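Local coordinates for protein phosphodiesterase (Trypanosoma brucei brucei, PDB 5H2Q) that belongs to the phosphodiesterase family, with a helical fold without strands that here holds a zinc ion, a magnesium ion and the ligand LLI, at residues S58-K63 with L113-C118; G107-K112 with Q231-V236; C118-I123 with R188-R193. All blocks are in the same frame, centred on the assembly; numbering follows the deposited sequence.

Contact 1 (S58-K63 with L113-C118); sequences SGLPQK and LTELEC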
ATOM      1  N   SER A  58       3.126 -17.449  -6.485  1.00 18.14           N
ATOM      2  CA  SER A  58       3.410 -17.772  -5.085  1.00 17.97           C
ATOM      3  C   SER A  58       2.789 -19.087  -4.664  1.00 20.88           C
ATOM      4  O   SER A  58       3.350 -19.751  -3.798  1.00 22.16           O
ATOM      5  CB  SER A  58       2.927 -16.664  -4.152  1.00 18.62           C
ATOM      6  OG  SER A  58       1.516 -16.574  -4.027  1.00 19.09           O
ATOM      7  N   GLY A  59       1.644 -19.435  -5.254  1.00 16.00           N
ATOM      8  CA  GLY A  59       0.891 -20.616  -4.862  1.00 14.61           C
ATOM      9  C   GLY A  59      -0.053 -20.334  -3.707  1.00 16.18           C
ATOM     10  O   GLY A  59      -0.788 -21.230  -3.275  1.00 15.90           O
ATOM     11  N   LEU A  60      -0.058 -19.084  -3.179  1.00 11.68           N
ATOM     12  CA  LEU A  60      -0.927 -18.735  -2.063  1.00 11.07           C
ATOM     13  C   LEU A  60      -2.433 -18.820  -2.399  1.00 14.34           C
ATOM     14  O   LEU A  60      -3.163 -19.453  -1.652  1.00 13.90           O
ATOM     15  CB  LEU A  60      -0.575 -17.356  -1.470  1.00 12.16           C
ATOM     16  CG  LEU A  60       0.752 -17.276  -0.719  1.00 15.21           C
ATOM     17  CD1 LEU A  60       1.157 -15.799  -0.459  1.00 15.90           C
ATOM     18  CD2 LEU A  60       0.681 -18.064   0.600  1.00 13.67           C
ATOM     19  N   PRO A  61      -2.958 -18.140  -3.437  1.00 12.27           N
ATOM     20  CA  PRO A  61      -4.420 -18.219  -3.680  1.00 11.52           C
ATOM     21  C   PRO A  61      -4.925 -19.667  -3.789  1.00 16.85           C
ATOM     22  O   PRO A  61      -5.932 -20.018  -3.184  1.00 15.87           O
ATOM     23  CB  PRO A  61      -4.626 -17.464  -5.005  1.00 13.88           C
ATOM     24  CG  PRO A  61      -3.376 -16.723  -5.261  1.00 18.44           C
ATOM     25  CD  PRO A  61      -2.279 -17.277  -4.417  1.00 14.54           C
ATOM     26  N   GLN A  62      -4.171 -20.511  -4.509  1.00 14.87           N
ATOM     27  CA  GLN A  62      -4.474 -21.934  -4.741  1.00 14.73           C
ATOM     28  C   GLN A  62      -4.616 -22.698  -3.425  1.00 18.81           C
ATOM     29  O   GLN A  62      -5.574 -23.454  -3.240  1.00 17.38           O
ATOM     30  CB  GLN A  62      -3.399 -22.581  -5.617  1.00 15.96           C
ATOM     31  CG  GLN A  62      -3.214 -21.954  -7.021  1.00 23.00           C
ATOM     32  CD  GLN A  62      -2.138 -20.887  -7.066  1.00 27.54           C
ATOM     33  OE1 GLN A  62      -2.041 -20.045  -6.178  1.00 22.78           O
ATOM     34  NE2 GLN A  62      -1.360 -20.836  -8.146  1.00 17.89           N
ATOM     35  N   LYS A  63      -3.693 -22.433  -2.472  1.00 16.45           N
ATOM     36  CA  LYS A  63      -3.704 -23.050  -1.143  1.00 16.80           C
ATOM     37  C   LYS A  63      -4.937 -22.677  -0.339  1.00 19.68           C
ATOM     38  O   LYS A  63      -5.317 -23.439   0.555  1.00 20.80           O
ATOM     39  CB  LYS A  63      -2.469 -22.626  -0.340  1.00 19.26           C
ATOM     40  CG  LYS A  63      -1.200 -23.251  -0.818  1.00 15.71           C
ATOM     41  CD  LYS A  63       0.022 -22.690  -0.048  1.00 16.39           C
ATOM     42  CE  LYS A  63       1.253 -23.292  -0.667  1.00 23.25           C
ATOM     43  NZ  LYS A  63       2.524 -22.771  -0.092  1.00 14.92           N
ATOM     44  N   LEU A 113       4.673 -14.681  10.248  1.00 16.82           N
ATOM     45  CA  LEU A 113       3.246 -14.719   9.958  1.00 14.87           C
ATOM     46  C   LEU A 113       2.850 -16.067   9.431  1.00 18.05           C
ATOM     47  O   LEU A 113       3.677 -16.745   8.836  1.00 18.50           O
ATOM     48  CB  LEU A 113       2.921 -13.668   8.856  1.00 13.69           C
ATOM     49  CG  LEU A 113       3.096 -12.182   9.232  1.00 17.98           C
ATOM     50  CD1 LEU A 113       2.789 -11.294   8.026  1.00 19.46           C
ATOM     51  CD2 LEU A 113       2.208 -11.809  10.451  1.00 19.67           C
ATOM     52  N   THR A 114       1.581 -16.448   9.580  1.00 13.48           N
ATOM     53  CA  THR A 114       1.152 -17.697   8.982  1.00 13.85           C
ATOM     54  C   THR A 114       1.019 -17.453   7.474  1.00 17.62           C
ATOM     55  O   THR A 114       0.894 -16.311   7.034  1.00 14.69           O
ATOM     56  CB  THR A 114      -0.199 -18.165   9.529  1.00 16.56           C
ATOM     57  OG1 THR A 114      -1.227 -17.251   9.133  1.00 18.47           O
ATOM     58  CG2 THR A 114      -0.195 -18.380  11.063  1.00 18.81           C
ATOM     59  N   GLU A 115       1.014 -18.533   6.695  1.00 14.94           N
ATOM     60  CA  GLU A 115       0.816 -18.509   5.251  1.00 14.06           C
ATOM     61  C   GLU A 115      -0.497 -17.802   4.880  1.00 16.64           C
ATOM     62  O   GLU A 115      -0.509 -16.987   3.943  1.00 14.67           O
ATOM     63  CB  GLU A 115       0.772 -19.954   4.787  1.00 15.85           C
ATOM     64  CG  GLU A 115       1.288 -20.149   3.398  1.00 17.18           C
ATOM     65  CD  GLU A 115       1.592 -21.605   3.132  1.00 11.82           C
ATOM     66  OE1 GLU A 115       0.783 -22.479   3.523  1.00 20.30           O
ATOM     67  OE2 GLU A 115       2.627 -21.855   2.487  1.00 18.17           O
ATOM     68  N   LEU A 116      -1.588 -18.074   5.633  1.00 13.75           N
ATOM     69  CA  LEU A 116      -2.865 -17.391   5.421  1.00 14.24           C
ATOM     70  C   LEU A 116      -2.694 -15.894   5.593  1.00 16.00           C
ATOM     71  O   LEU A 116      -3.184 -15.139   4.757  1.00 15.21           O
ATOM     72  CB  LEU A 116      -3.979 -17.915   6.351  1.00 13.88           C
ATOM     73  CG  LEU A 116      -5.355 -17.197   6.239  1.00 17.53           C
ATOM     74  CD1 LEU A 116      -5.872 -17.163   4.789  1.00 16.86           C
ATOM     75  CD2 LEU A 116      -6.356 -17.766   7.189  1.00 22.13           C
ATOM     76  N   GLU A 117      -2.000 -15.457   6.661  1.00 12.96           N
ATOM     77  CA  GLU A 117      -1.790 -14.012   6.891  1.00 13.15           C
ATOM     78  C   GLU A 117      -0.981 -13.340   5.757  1.00 14.32           C
ATOM     79  O   GLU A 117      -1.214 -12.181   5.421  1.00 14.16           O
ATOM     80  CB  GLU A 117      -1.164 -13.778   8.260  1.00 14.47           C
ATOM     81  CG  GLU A 117      -2.123 -14.050   9.402  1.00 15.53           C
ATOM     82  CD  GLU A 117      -1.436 -14.293  10.724  1.00 20.18           C
ATOM     83  OE1 GLU A 117      -0.191 -14.456  10.744  1.00 22.56           O
ATOM     84  OE2 GLU A 117      -2.143 -14.242  11.753  1.00 22.69           O
ATOM     85  N   CYS A 118      -0.031 -14.082   5.165  1.00 11.41           N
ATOM     86  CA  CYS A 118       0.755 -13.582   4.032  1.00 10.66           C
ATOM     87  C   CYS A 118      -0.176 -13.341   2.846  1.00 12.67           C
ATOM     88  O   CYS A 118      -0.126 -12.274   2.238  1.00 12.00           O
ATOM     89  CB  CYS A 118       1.863 -14.552   3.681  1.00 11.53           C
ATOM     90  SG  CYS A 118       3.190 -14.610   4.923  1.00 15.45           S
TER

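Contact 2 (G107-K112 with Q231-V236); sequences GNVYEK and QMTMDV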
ATOM      1  N   GLY A 107      12.892 -10.511   2.590  1.00 16.89           N
ATOM      2  CA  GLY A 107      13.178 -10.048   3.949  1.00 16.85           C
ATOM      3  C   GLY A 107      12.924 -11.055   5.050  1.00 20.95           C
ATOM      4  O   GLY A 107      13.145 -10.745   6.224  1.00 21.16           O
ATOM      5  N   ASN A 108      12.415 -12.282   4.687  1.00 18.32           N
ATOM      6  CA  ASN A 108      12.095 -13.395   5.598  1.00 17.60           C
ATOM      7  C   ASN A 108      10.998 -13.105   6.622  1.00 18.22           C
ATOM      8  O   ASN A 108      10.867 -13.856   7.590  1.00 17.94           O
ATOM      9  CB  ASN A 108      13.363 -13.912   6.321  1.00 22.04           C
ATOM     10  CG  ASN A 108      14.494 -14.302   5.406  1.00 42.97           C
ATOM     11  OD1 ASN A 108      14.290 -14.812   4.306  1.00 35.16           O
ATOM     12  ND2 ASN A 108      15.714 -14.060   5.848  1.00 38.55           N
ATOM     13  N   VAL A 109      10.158 -12.058   6.412  1.00 14.99           N
ATOM     14  CA  VAL A 109       9.093 -11.784   7.359  1.00 15.05           C
ATOM     15  C   VAL A 109       7.992 -12.856   7.281  1.00 17.17           C
ATOM     16  O   VAL A 109       7.183 -12.969   8.204  1.00 16.56           O
ATOM     17  CB  VAL A 109       8.546 -10.322   7.280  1.00 18.72           C
ATOM     18  CG1 VAL A 109       7.563 -10.058   8.413  1.00 19.23           C
ATOM     19  CG2 VAL A 109       9.693  -9.322   7.364  1.00 19.80           C
ATOM     20  N   TYR A 110       8.014 -13.714   6.232  1.00 14.47           N
ATOM     21  CA  TYR A 110       7.034 -14.806   6.169  1.00 13.98           C
ATOM     22  C   TYR A 110       7.148 -15.720   7.423  1.00 17.77           C
ATOM     23  O   TYR A 110       6.155 -16.330   7.802  1.00 16.65           O
ATOM     24  CB  TYR A 110       7.194 -15.645   4.877  1.00 14.68           C
ATOM     25  CG  TYR A 110       8.400 -16.552   4.881  1.00 15.23           C
ATOM     26  CD1 TYR A 110       8.319 -17.856   5.372  1.00 18.60           C
ATOM     27  CD2 TYR A 110       9.631 -16.107   4.411  1.00 15.87           C
ATOM     28  CE1 TYR A 110       9.447 -18.681   5.425  1.00 18.79           C
ATOM     29  CE2 TYR A 110      10.766 -16.912   4.482  1.00 17.01           C
ATOM     30  CZ  TYR A 110      10.668 -18.204   4.977  1.00 18.73           C
ATOM     31  OH  TYR A 110      11.799 -19.001   4.979  1.00 20.04           O
ATOM     32  N   GLU A 111       8.358 -15.822   8.036  1.00 14.60           N
ATOM     33  CA  GLU A 111       8.529 -16.636   9.253  1.00 14.04           C
ATOM     34  C   GLU A 111       7.741 -16.097  10.450  1.00 17.51           C
ATOM     35  O   GLU A 111       7.440 -16.862  11.376  1.00 17.87           O
ATOM     36  CB  GLU A 111      10.010 -16.704   9.651  1.00 14.53           C
ATOM     37  CG  GLU A 111      10.908 -17.243   8.545  1.00 15.95           C
ATOM     38  CD  GLU A 111      12.317 -17.527   9.012  1.00 26.65           C
ATOM     39  OE1 GLU A 111      12.840 -16.719   9.814  1.00 19.15           O
ATOM     40  OE2 GLU A 111      12.883 -18.576   8.621  1.00 19.04           O
ATOM     41  N   LYS A 112       7.419 -14.780  10.427  1.00 14.96           N
ATOM     42  CA  LYS A 112       6.714 -14.110  11.522  1.00 16.03           C
ATOM     43  C   LYS A 112       5.189 -14.142  11.375  1.00 22.40           C
ATOM     44  O   LYS A 112       4.489 -13.639  12.259  1.00 23.44           O
ATOM     45  CB  LYS A 112       7.162 -12.639  11.618  1.00 18.54           C
ATOM     46  CG  LYS A 112       8.675 -12.349  11.467  1.00 28.77           C
ATOM     47  CD  LYS A 112       9.514 -12.972  12.575  1.00 32.04           C
ATOM     48  CE  LYS A 112      10.945 -12.528  12.465  1.00 32.29           C
ATOM     49  NZ  LYS A 112      11.837 -13.389  13.278  1.00 30.91           N
ATOM     50  N   GLN A 231      -0.946  -9.723  14.193  1.00 19.51           N
ATOM     51  CA  GLN A 231      -1.726  -8.584  13.664  1.00 19.03           C
ATOM     52  C   GLN A 231      -0.886  -7.311  13.662  1.00 22.50           C
ATOM     53  O   GLN A 231      -0.894  -6.578  12.683  1.00 18.00           O
ATOM     54  CB  GLN A 231      -3.041  -8.341  14.419  1.00 19.82           C
ATOM     55  CG  GLN A 231      -3.910  -7.234  13.778  1.00 22.22           C
ATOM     56  CD  GLN A 231      -4.370  -7.584  12.367  1.00 20.36           C
ATOM     57  OE1 GLN A 231      -5.020  -8.614  12.148  1.00 20.41           O
ATOM     58  NE2 GLN A 231      -3.995  -6.764  11.374  1.00 15.96           N
ATOM     59  N   MET A 232      -0.146  -7.055  14.749  1.00 22.80           N
ATOM     60  CA  MET A 232       0.729  -5.894  14.788  1.00 23.07           C
ATOM     61  C   MET A 232       1.826  -5.987  13.732  1.00 22.82           C
ATOM     62  O   MET A 232       2.150  -4.977  13.130  1.00 20.53           O
ATOM     63  CB  MET A 232       1.273  -5.636  16.210  1.00 26.42           C
ATOM     64  CG  MET A 232       0.224  -5.046  17.162  1.00 31.53           C
ATOM     65  SD  MET A 232      -0.626  -3.521  16.683  1.00 37.92           S
ATOM     66  CE  MET A 232       0.736  -2.560  16.074  1.00 34.26           C
ATOM     67  N   THR A 233       2.376  -7.202  13.460  1.00 18.38           N
ATOM     68  CA  THR A 233       3.365  -7.400  12.413  1.00 17.18           C
ATOM     69  C   THR A 233       2.691  -7.095  11.049  1.00 16.84           C
ATOM     70  O   THR A 233       3.303  -6.444  10.204  1.00 15.89           O
ATOM     71  CB  THR A 233       3.937  -8.830  12.459  1.00 22.64           C
ATOM     72  OG1 THR A 233       4.518  -9.052  13.753  1.00 26.27           O
ATOM     73  CG2 THR A 233       4.978  -9.065  11.401  1.00 20.87           C
ATOM     74  N   MET A 234       1.456  -7.586  10.847  1.00 14.32           N
ATOM     75  CA  MET A 234       0.713  -7.320   9.600  1.00 12.14           C
ATOM     76  C   MET A 234       0.498  -5.801   9.419  1.00 16.58           C
ATOM     77  O   MET A 234       0.754  -5.281   8.338  1.00 15.66           O
ATOM     78  CB  MET A 234      -0.654  -8.016   9.633  1.00 13.86           C
ATOM     79  CG  MET A 234      -0.558  -9.547   9.583  1.00 15.25           C
ATOM     80  SD  MET A 234      -2.166 -10.332   9.497  1.00 17.47           S
ATOM     81  CE  MET A 234      -2.612  -9.949   7.770  1.00 15.34           C
ATOM     82  N   ASP A 235       0.082  -5.091  10.489  1.00 15.82           N
ATOM     83  CA  ASP A 235      -0.129  -3.624  10.422  1.00 14.44           C
ATOM     84  C   ASP A 235       1.177  -2.930  10.066  1.00 16.42           C
ATOM     85  O   ASP A 235       1.222  -2.097   9.156  1.00 15.62           O
ATOM     86  CB  ASP A 235      -0.616  -3.100  11.785  1.00 15.92           C
ATOM     87  CG  ASP A 235      -1.965  -3.577  12.255  1.00 18.82           C
ATOM     88  OD1 ASP A 235      -2.749  -4.102  11.414  1.00 18.37           O
ATOM     89  OD2 ASP A 235      -2.270  -3.389  13.455  1.00 22.64           O
ATOM     90  N   VAL A 236       2.274  -3.311  10.752  1.00 15.67           N
ATOM     91  CA  VAL A 236       3.603  -2.758  10.495  1.00 15.50           C
ATOM     92  C   VAL A 236       4.094  -3.047   9.072  1.00 15.26           C
ATOM     93  O   VAL A 236       4.693  -2.171   8.436  1.00 14.23           O
ATOM     94  CB  VAL A 236       4.579  -3.237  11.599  1.00 22.03           C
ATOM     95  CG1 VAL A 236       6.042  -3.171  11.156  1.00 23.11           C
ATOM     96  CG2 VAL A 236       4.338  -2.420  12.858  1.00 22.50           C
TER

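Contact 3 (C118-I123 with R188-R193); sequences CFVLLI and RTLAFR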
ATOM      1  N   CYS A 118      -0.031 -14.082   5.165  1.00 11.41           N
ATOM      2  CA  CYS A 118       0.755 -13.582   4.032  1.00 10.66           C
ATOM      3  C   CYS A 118      -0.176 -13.341   2.846  1.00 12.67           C
ATOM      4  O   CYS A 118      -0.126 -12.274   2.238  1.00 12.00           O
ATOM      5  CB  CYS A 118       1.863 -14.552   3.681  1.00 11.53           C
ATOM      6  SG  CYS A 118       3.190 -14.610   4.923  1.00 15.45           S
ATOM      7  N   PHE A 119      -1.064 -14.310   2.560  1.00 12.16           N
ATOM      8  CA  PHE A 119      -2.055 -14.174   1.486  1.00 11.39           C
ATOM      9  C   PHE A 119      -2.946 -12.960   1.777  1.00 13.35           C
ATOM     10  O   PHE A 119      -3.126 -12.111   0.908  1.00 13.35           O
ATOM     11  CB  PHE A 119      -2.926 -15.443   1.422  1.00 12.94           C
ATOM     12  CG  PHE A 119      -3.992 -15.363   0.359  1.00 14.57           C
ATOM     13  CD1 PHE A 119      -3.674 -14.975  -0.940  1.00 15.61           C
ATOM     14  CD2 PHE A 119      -5.320 -15.666   0.657  1.00 14.52           C
ATOM     15  CE1 PHE A 119      -4.662 -14.931  -1.943  1.00 15.65           C
ATOM     16  CE2 PHE A 119      -6.313 -15.590  -0.339  1.00 16.72           C
ATOM     17  CZ  PHE A 119      -5.970 -15.219  -1.626  1.00 14.86           C
ATOM     18  N   VAL A 120      -3.485 -12.870   3.008  1.00 11.90           N
ATOM     19  CA  VAL A 120      -4.329 -11.746   3.398  1.00 11.08           C
ATOM     20  C   VAL A 120      -3.606 -10.415   3.186  1.00 13.10           C
ATOM     21  O   VAL A 120      -4.198  -9.480   2.649  1.00 13.47           O
ATOM     22  CB  VAL A 120      -4.850 -11.909   4.860  1.00 14.71           C
ATOM     23  CG1 VAL A 120      -5.521 -10.623   5.367  1.00 15.37           C
ATOM     24  CG2 VAL A 120      -5.799 -13.117   4.968  1.00 13.59           C
ATOM     25  N   LEU A 121      -2.334 -10.312   3.605  1.00 11.86           N
ATOM     26  CA  LEU A 121      -1.580  -9.051   3.446  1.00 11.66           C
ATOM     27  C   LEU A 121      -1.447  -8.614   1.981  1.00 12.87           C
ATOM     28  O   LEU A 121      -1.641  -7.440   1.648  1.00 11.21           O
ATOM     29  CB  LEU A 121      -0.161  -9.255   3.980  1.00 13.05           C
ATOM     30  CG  LEU A 121       0.281  -8.642   5.275  1.00 19.80           C
ATOM     31  CD1 LEU A 121       1.804  -8.595   5.280  1.00 20.82           C
ATOM     32  CD2 LEU A 121      -0.239  -7.206   5.461  1.00 17.78           C
ATOM     33  N   LEU A 122      -1.134  -9.571   1.090  1.00 11.39           N
ATOM     34  CA  LEU A 122      -0.961  -9.254  -0.335  1.00 11.41           C
ATOM     35  C   LEU A 122      -2.272  -8.804  -0.958  1.00 13.32           C
ATOM     36  O   LEU A 122      -2.301  -7.832  -1.718  1.00 13.95           O
ATOM     37  CB  LEU A 122      -0.360 -10.454  -1.060  1.00 11.62           C
ATOM     38  CG  LEU A 122       1.056 -10.826  -0.576  1.00 14.70           C
ATOM     39  CD1 LEU A 122       1.497 -12.131  -1.180  1.00 14.59           C
ATOM     40  CD2 LEU A 122       2.072  -9.714  -0.901  1.00 14.09           C
ATOM     41  N   ILE A 123      -3.378  -9.452  -0.553  1.00 10.21           N
ATOM     42  CA  ILE A 123      -4.718  -9.052  -0.988  1.00  9.92           C
ATOM     43  C   ILE A 123      -5.020  -7.654  -0.461  1.00 12.91           C
ATOM     44  O   ILE A 123      -5.475  -6.796  -1.208  1.00 12.15           O
ATOM     45  CB  ILE A 123      -5.777 -10.077  -0.506  1.00 12.00           C
ATOM     46  CG1 ILE A 123      -5.667 -11.438  -1.290  1.00 11.95           C
ATOM     47  CG2 ILE A 123      -7.185  -9.459  -0.560  1.00 13.72           C
ATOM     48  CD1 ILE A 123      -5.733 -11.322  -2.864  1.00 14.72           C
ATOM     49  N   ARG A 188     -11.879 -17.559   7.645  1.00 19.66           N
ATOM     50  CA  ARG A 188     -12.581 -16.509   6.922  1.00 19.02           C
ATOM     51  C   ARG A 188     -12.693 -15.240   7.796  1.00 21.54           C
ATOM     52  O   ARG A 188     -12.451 -14.130   7.312  1.00 21.82           O
ATOM     53  CB  ARG A 188     -13.957 -17.005   6.500  1.00 22.20           C
ATOM     54  CG  ARG A 188     -14.590 -16.095   5.489  1.00 23.72           C
ATOM     55  CD  ARG A 188     -15.813 -16.701   4.857  1.00 26.78           C
ATOM     56  NE  ARG A 188     -16.705 -15.642   4.400  1.00 22.28           N
ATOM     57  CZ  ARG A 188     -16.612 -15.021   3.228  1.00 24.84           C
ATOM     58  NH1 ARG A 188     -15.661 -15.365   2.354  1.00 16.84           N
ATOM     59  NH2 ARG A 188     -17.471 -14.063   2.913  1.00 20.99           N
ATOM     60  N   THR A 189     -13.019 -15.415   9.098  1.00 17.02           N
ATOM     61  CA  THR A 189     -13.118 -14.293  10.040  1.00 16.02           C
ATOM     62  C   THR A 189     -11.775 -13.612  10.185  1.00 19.40           C
ATOM     63  O   THR A 189     -11.742 -12.390  10.136  1.00 18.39           O
ATOM     64  CB  THR A 189     -13.695 -14.742  11.401  1.00 21.32           C
ATOM     65  OG1 THR A 189     -14.984 -15.304  11.176  1.00 22.45           O
ATOM     66  CG2 THR A 189     -13.815 -13.601  12.393  1.00 22.15           C
ATOM     67  N   LEU A 190     -10.674 -14.392  10.317  1.00 17.16           N
ATOM     68  CA  LEU A 190      -9.318 -13.824  10.417  1.00 17.28           C
ATOM     69  C   LEU A 190      -9.030 -13.007   9.155  1.00 18.15           C
ATOM     70  O   LEU A 190      -8.477 -11.916   9.264  1.00 17.42           O
ATOM     71  CB  LEU A 190      -8.233 -14.925  10.607  1.00 18.52           C
ATOM     72  CG  LEU A 190      -6.755 -14.419  10.671  1.00 25.84           C
ATOM     73  CD1 LEU A 190      -5.894 -15.272  11.599  1.00 27.36           C
ATOM     74  CD2 LEU A 190      -6.116 -14.340   9.282  1.00 29.43           C
ATOM     75  N   ALA A 191      -9.361 -13.537   7.965  1.00 16.25           N
ATOM     76  CA  ALA A 191      -9.062 -12.830   6.713  1.00 15.96           C
ATOM     77  C   ALA A 191      -9.724 -11.454   6.660  1.00 17.57           C
ATOM     78  O   ALA A 191      -9.024 -10.464   6.441  1.00 15.81           O
ATOM     79  CB  ALA A 191      -9.445 -13.672   5.512  1.00 17.17           C
ATOM     80  N   PHE A 192     -11.040 -11.370   6.938  1.00 13.33           N
ATOM     81  CA  PHE A 192     -11.714 -10.067   6.925  1.00 12.77           C
ATOM     82  C   PHE A 192     -11.226  -9.162   8.026  1.00 17.12           C
ATOM     83  O   PHE A 192     -10.986  -7.971   7.779  1.00 14.67           O
ATOM     84  CB  PHE A 192     -13.238 -10.245   7.014  1.00 14.52           C
ATOM     85  CG  PHE A 192     -13.816 -10.615   5.675  1.00 13.87           C
ATOM     86  CD1 PHE A 192     -14.241  -9.631   4.787  1.00 15.76           C
ATOM     87  CD2 PHE A 192     -13.947 -11.949   5.299  1.00 16.05           C
ATOM     88  CE1 PHE A 192     -14.739  -9.970   3.526  1.00 17.22           C
ATOM     89  CE2 PHE A 192     -14.471 -12.291   4.041  1.00 18.38           C
ATOM     90  CZ  PHE A 192     -14.875 -11.299   3.169  1.00 15.93           C
ATOM     91  N   ARG A 193     -11.076  -9.712   9.252  1.00 14.90           N
ATOM     92  CA  ARG A 193     -10.640  -8.899  10.397  1.00 14.25           C
ATOM     93  C   ARG A 193      -9.243  -8.314  10.182  1.00 14.35           C
ATOM     94  O   ARG A 193      -9.055  -7.120  10.372  1.00 14.95           O
ATOM     95  CB  ARG A 193     -10.713  -9.681  11.719  1.00 15.91           C
ATOM     96  CG  ARG A 193     -10.374  -8.811  12.956  1.00 27.54           C
ATOM     97  CD  ARG A 193     -10.282  -9.535  14.295  1.00 41.77           C
ATOM     98  NE  ARG A 193     -10.438 -10.988  14.208  1.00 56.56           N
ATOM     99  CZ  ARG A 193      -9.436 -11.860  14.118  1.00 67.25           C
ATOM    100  NH1 ARG A 193      -8.177 -11.437  14.074  1.00 54.87           N
ATOM    101  NH2 ARG A 193      -9.686 -13.158  14.051  1.00 47.40           N
TER

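Contact 1 (S58-K63 with L113-C118)
The carboxylate of Glu-115 receives the tail of Lys-63 over one of its faces. Lys-63 NZ stands 2.7 Å from Glu-115 OE2 in a salt bridge that is also a hydrogen bond, and it meets the oxygen from 53° above the carboxylate plane. The extended lysine chain runs across the same face at about a right angle to the glutamate, bringing Lys-63 CD to 3.7 Å from Glu-115 CD. Both residues are exposed, so this ion pair lies on the outside of the protein and closes over an apolar layer.

That layer is built on Leu-60. With CG beside its backbone N and anti to its carbonyl carbon (chi1 -70°), the side chain reaches the opposite helix start, where Leu-60 CD2 packs 3.5 Å from Glu-115 CG. The second methyl goes deeper, Leu-60 CD1 lying a looser 4.4 Å from Cys-118 CB.

Each segment has its own turn chemistry. Ser-58 OG accepts from Leu-60 N at 3.1 Å, an ST turn across Gly-59, whose positive phi of 86° ends one helix just where it N-caps the next. On the other side Thr-114 and Glu-117 form a capping box: Glu-117 N gives to Thr-114 OG1 (3.2 Å), and Thr-114 N gives to Glu-117 OE1 (2.9 Å). The other carboxylate oxygen of Glu-117 is held by a salt bridge to Arg-230.

The contact thus ties the short helix 60-63 to the first turn of helix 115-127. Leu-60 is wedged further among Phe-119 and Leu-122 of helix 115-127 and Tyr-105 of helix 90-105, while Leu-113 and Glu-117 reach across to helix 227-242.

Contact 2 (G107-K112 with Q231-V236)
Thr-233, whose methyl carries the whole contact with Val-109 and Lys-112, has its hydroxyl gripped twice: OG1 is hydrogen-bonded to the carbonyl oxygen of His-229, one turn back in its own helix, and to the hydroxyl of Tyr-222. The same Tyr-222 OH also bonds the carbonyl oxygen of Lys-112, so one phenol links the two segments, which share no direct hydrogen bond. Two hydroxyl protons serve these three bonds, so they must be shared or alternate. A chi1 of -58° sets OG1 of the threonine beside the backbone N and puts CG2 against the loop.

There Thr-233 CG2 lies 4.1 Å from Val-109 CG1, the two side chains passing alongside each other and pointing opposite ways. It also lies 4.2 Å from Lys-112 CB, so the methyl rests against two residues three positions apart. The 3-10 turn puts them on one side: Lys-112 N bonds Val-109 O at 2.9 Å, and the turn before it is closed by Glu-111 N on Asn-108 O at 3.2 Å. Only the root of the lysine takes part, because a bend at chi2 (-64°) carries the amino group off from the helix.

Farther round the helix, Gln-231 NE2 gives a hydrogen bond to Asp-235 OD1 at 2.9 Å, from 42° above the carboxylate plane, while Gln-231 OE1 is bonded to Ser-194 OG of helix 185-200.

The chemistry is divided between methyl and hydroxyl: light van der Waals touching fits the loop against helix 227-242, whose last residue, Asp-242, is a zinc ligand, while His-229 O and Tyr-222 OH meet the hydroxyl's needs, and Tyr-222, by reaching Lys-112 O, would tend to hold the loop backbone in place.

Contact 3 (C118-I123 with R188-R193)
Val-120 presses into the backbone of the other helix at Ala-191, and here the packing is close: Val-120 CG2 is 3.7 Å from Ala-191 CB and equally 3.7 Å from Ala-191 CA. The other branch, Val-120 CG1, sits 3.7 Å from Ala-191 O. A chi1 of 170° turns CG2 onto the alanine's CA and CB and leaves CG1 beside its carbonyl oxygen. Val-120 CA and Ala-191 CA are 5.9 Å apart, the nearest CA pair of the two segments.

The packing thins out toward Leu-190, which is partly exposed: its CD2 approaches Val-120 CG2 no nearer than 4.5 Å. Beyond it helix 185-200 turns to solvent through Thr-189 and Arg-193. Arg-188, also without contact to the helix of Val-120, has Phe-192 CE2 resting 3.5 Å above the centre of its guanidinium plane and a salt bridge from NH1 to Asp-178. Phe-192 meets Phe-180 edge to face, and Phe-180 also touches Ala-191 and Ile-123, closing one flank of the contact.

Through Val-120 and Ala-191, helix 115-127 packs on helix 185-200 as part of the all-helical fold of the HD-type phosphodiesterase family. Helix 115-127 runs straight into His-128 and Asp-129, both zinc ligands.

Overall arrangement
Helix 115-127 is shared by contacts 1 and 3: contact 1 uses its first turn, contact 3 the next, and Cys-118 belongs to both, their centres about 9 Å apart. Contact 2, centred about 13 Å from each, is linked to them by Met-234, which packs on Glu-117 and Val-120. Along the chain, contact 1 closes before contact 3 opens, contact 3 falls between the two segments of contact 2, and contacts 1 and 2 interleave. Contacts 1 and 3 set helix 60-63 and helix 185-200 against helix 115-127, which ends just before the zinc ligands His-128 and Asp-129; contact 2 sets the preceding loop on helix 227-242, which carries Asp-242.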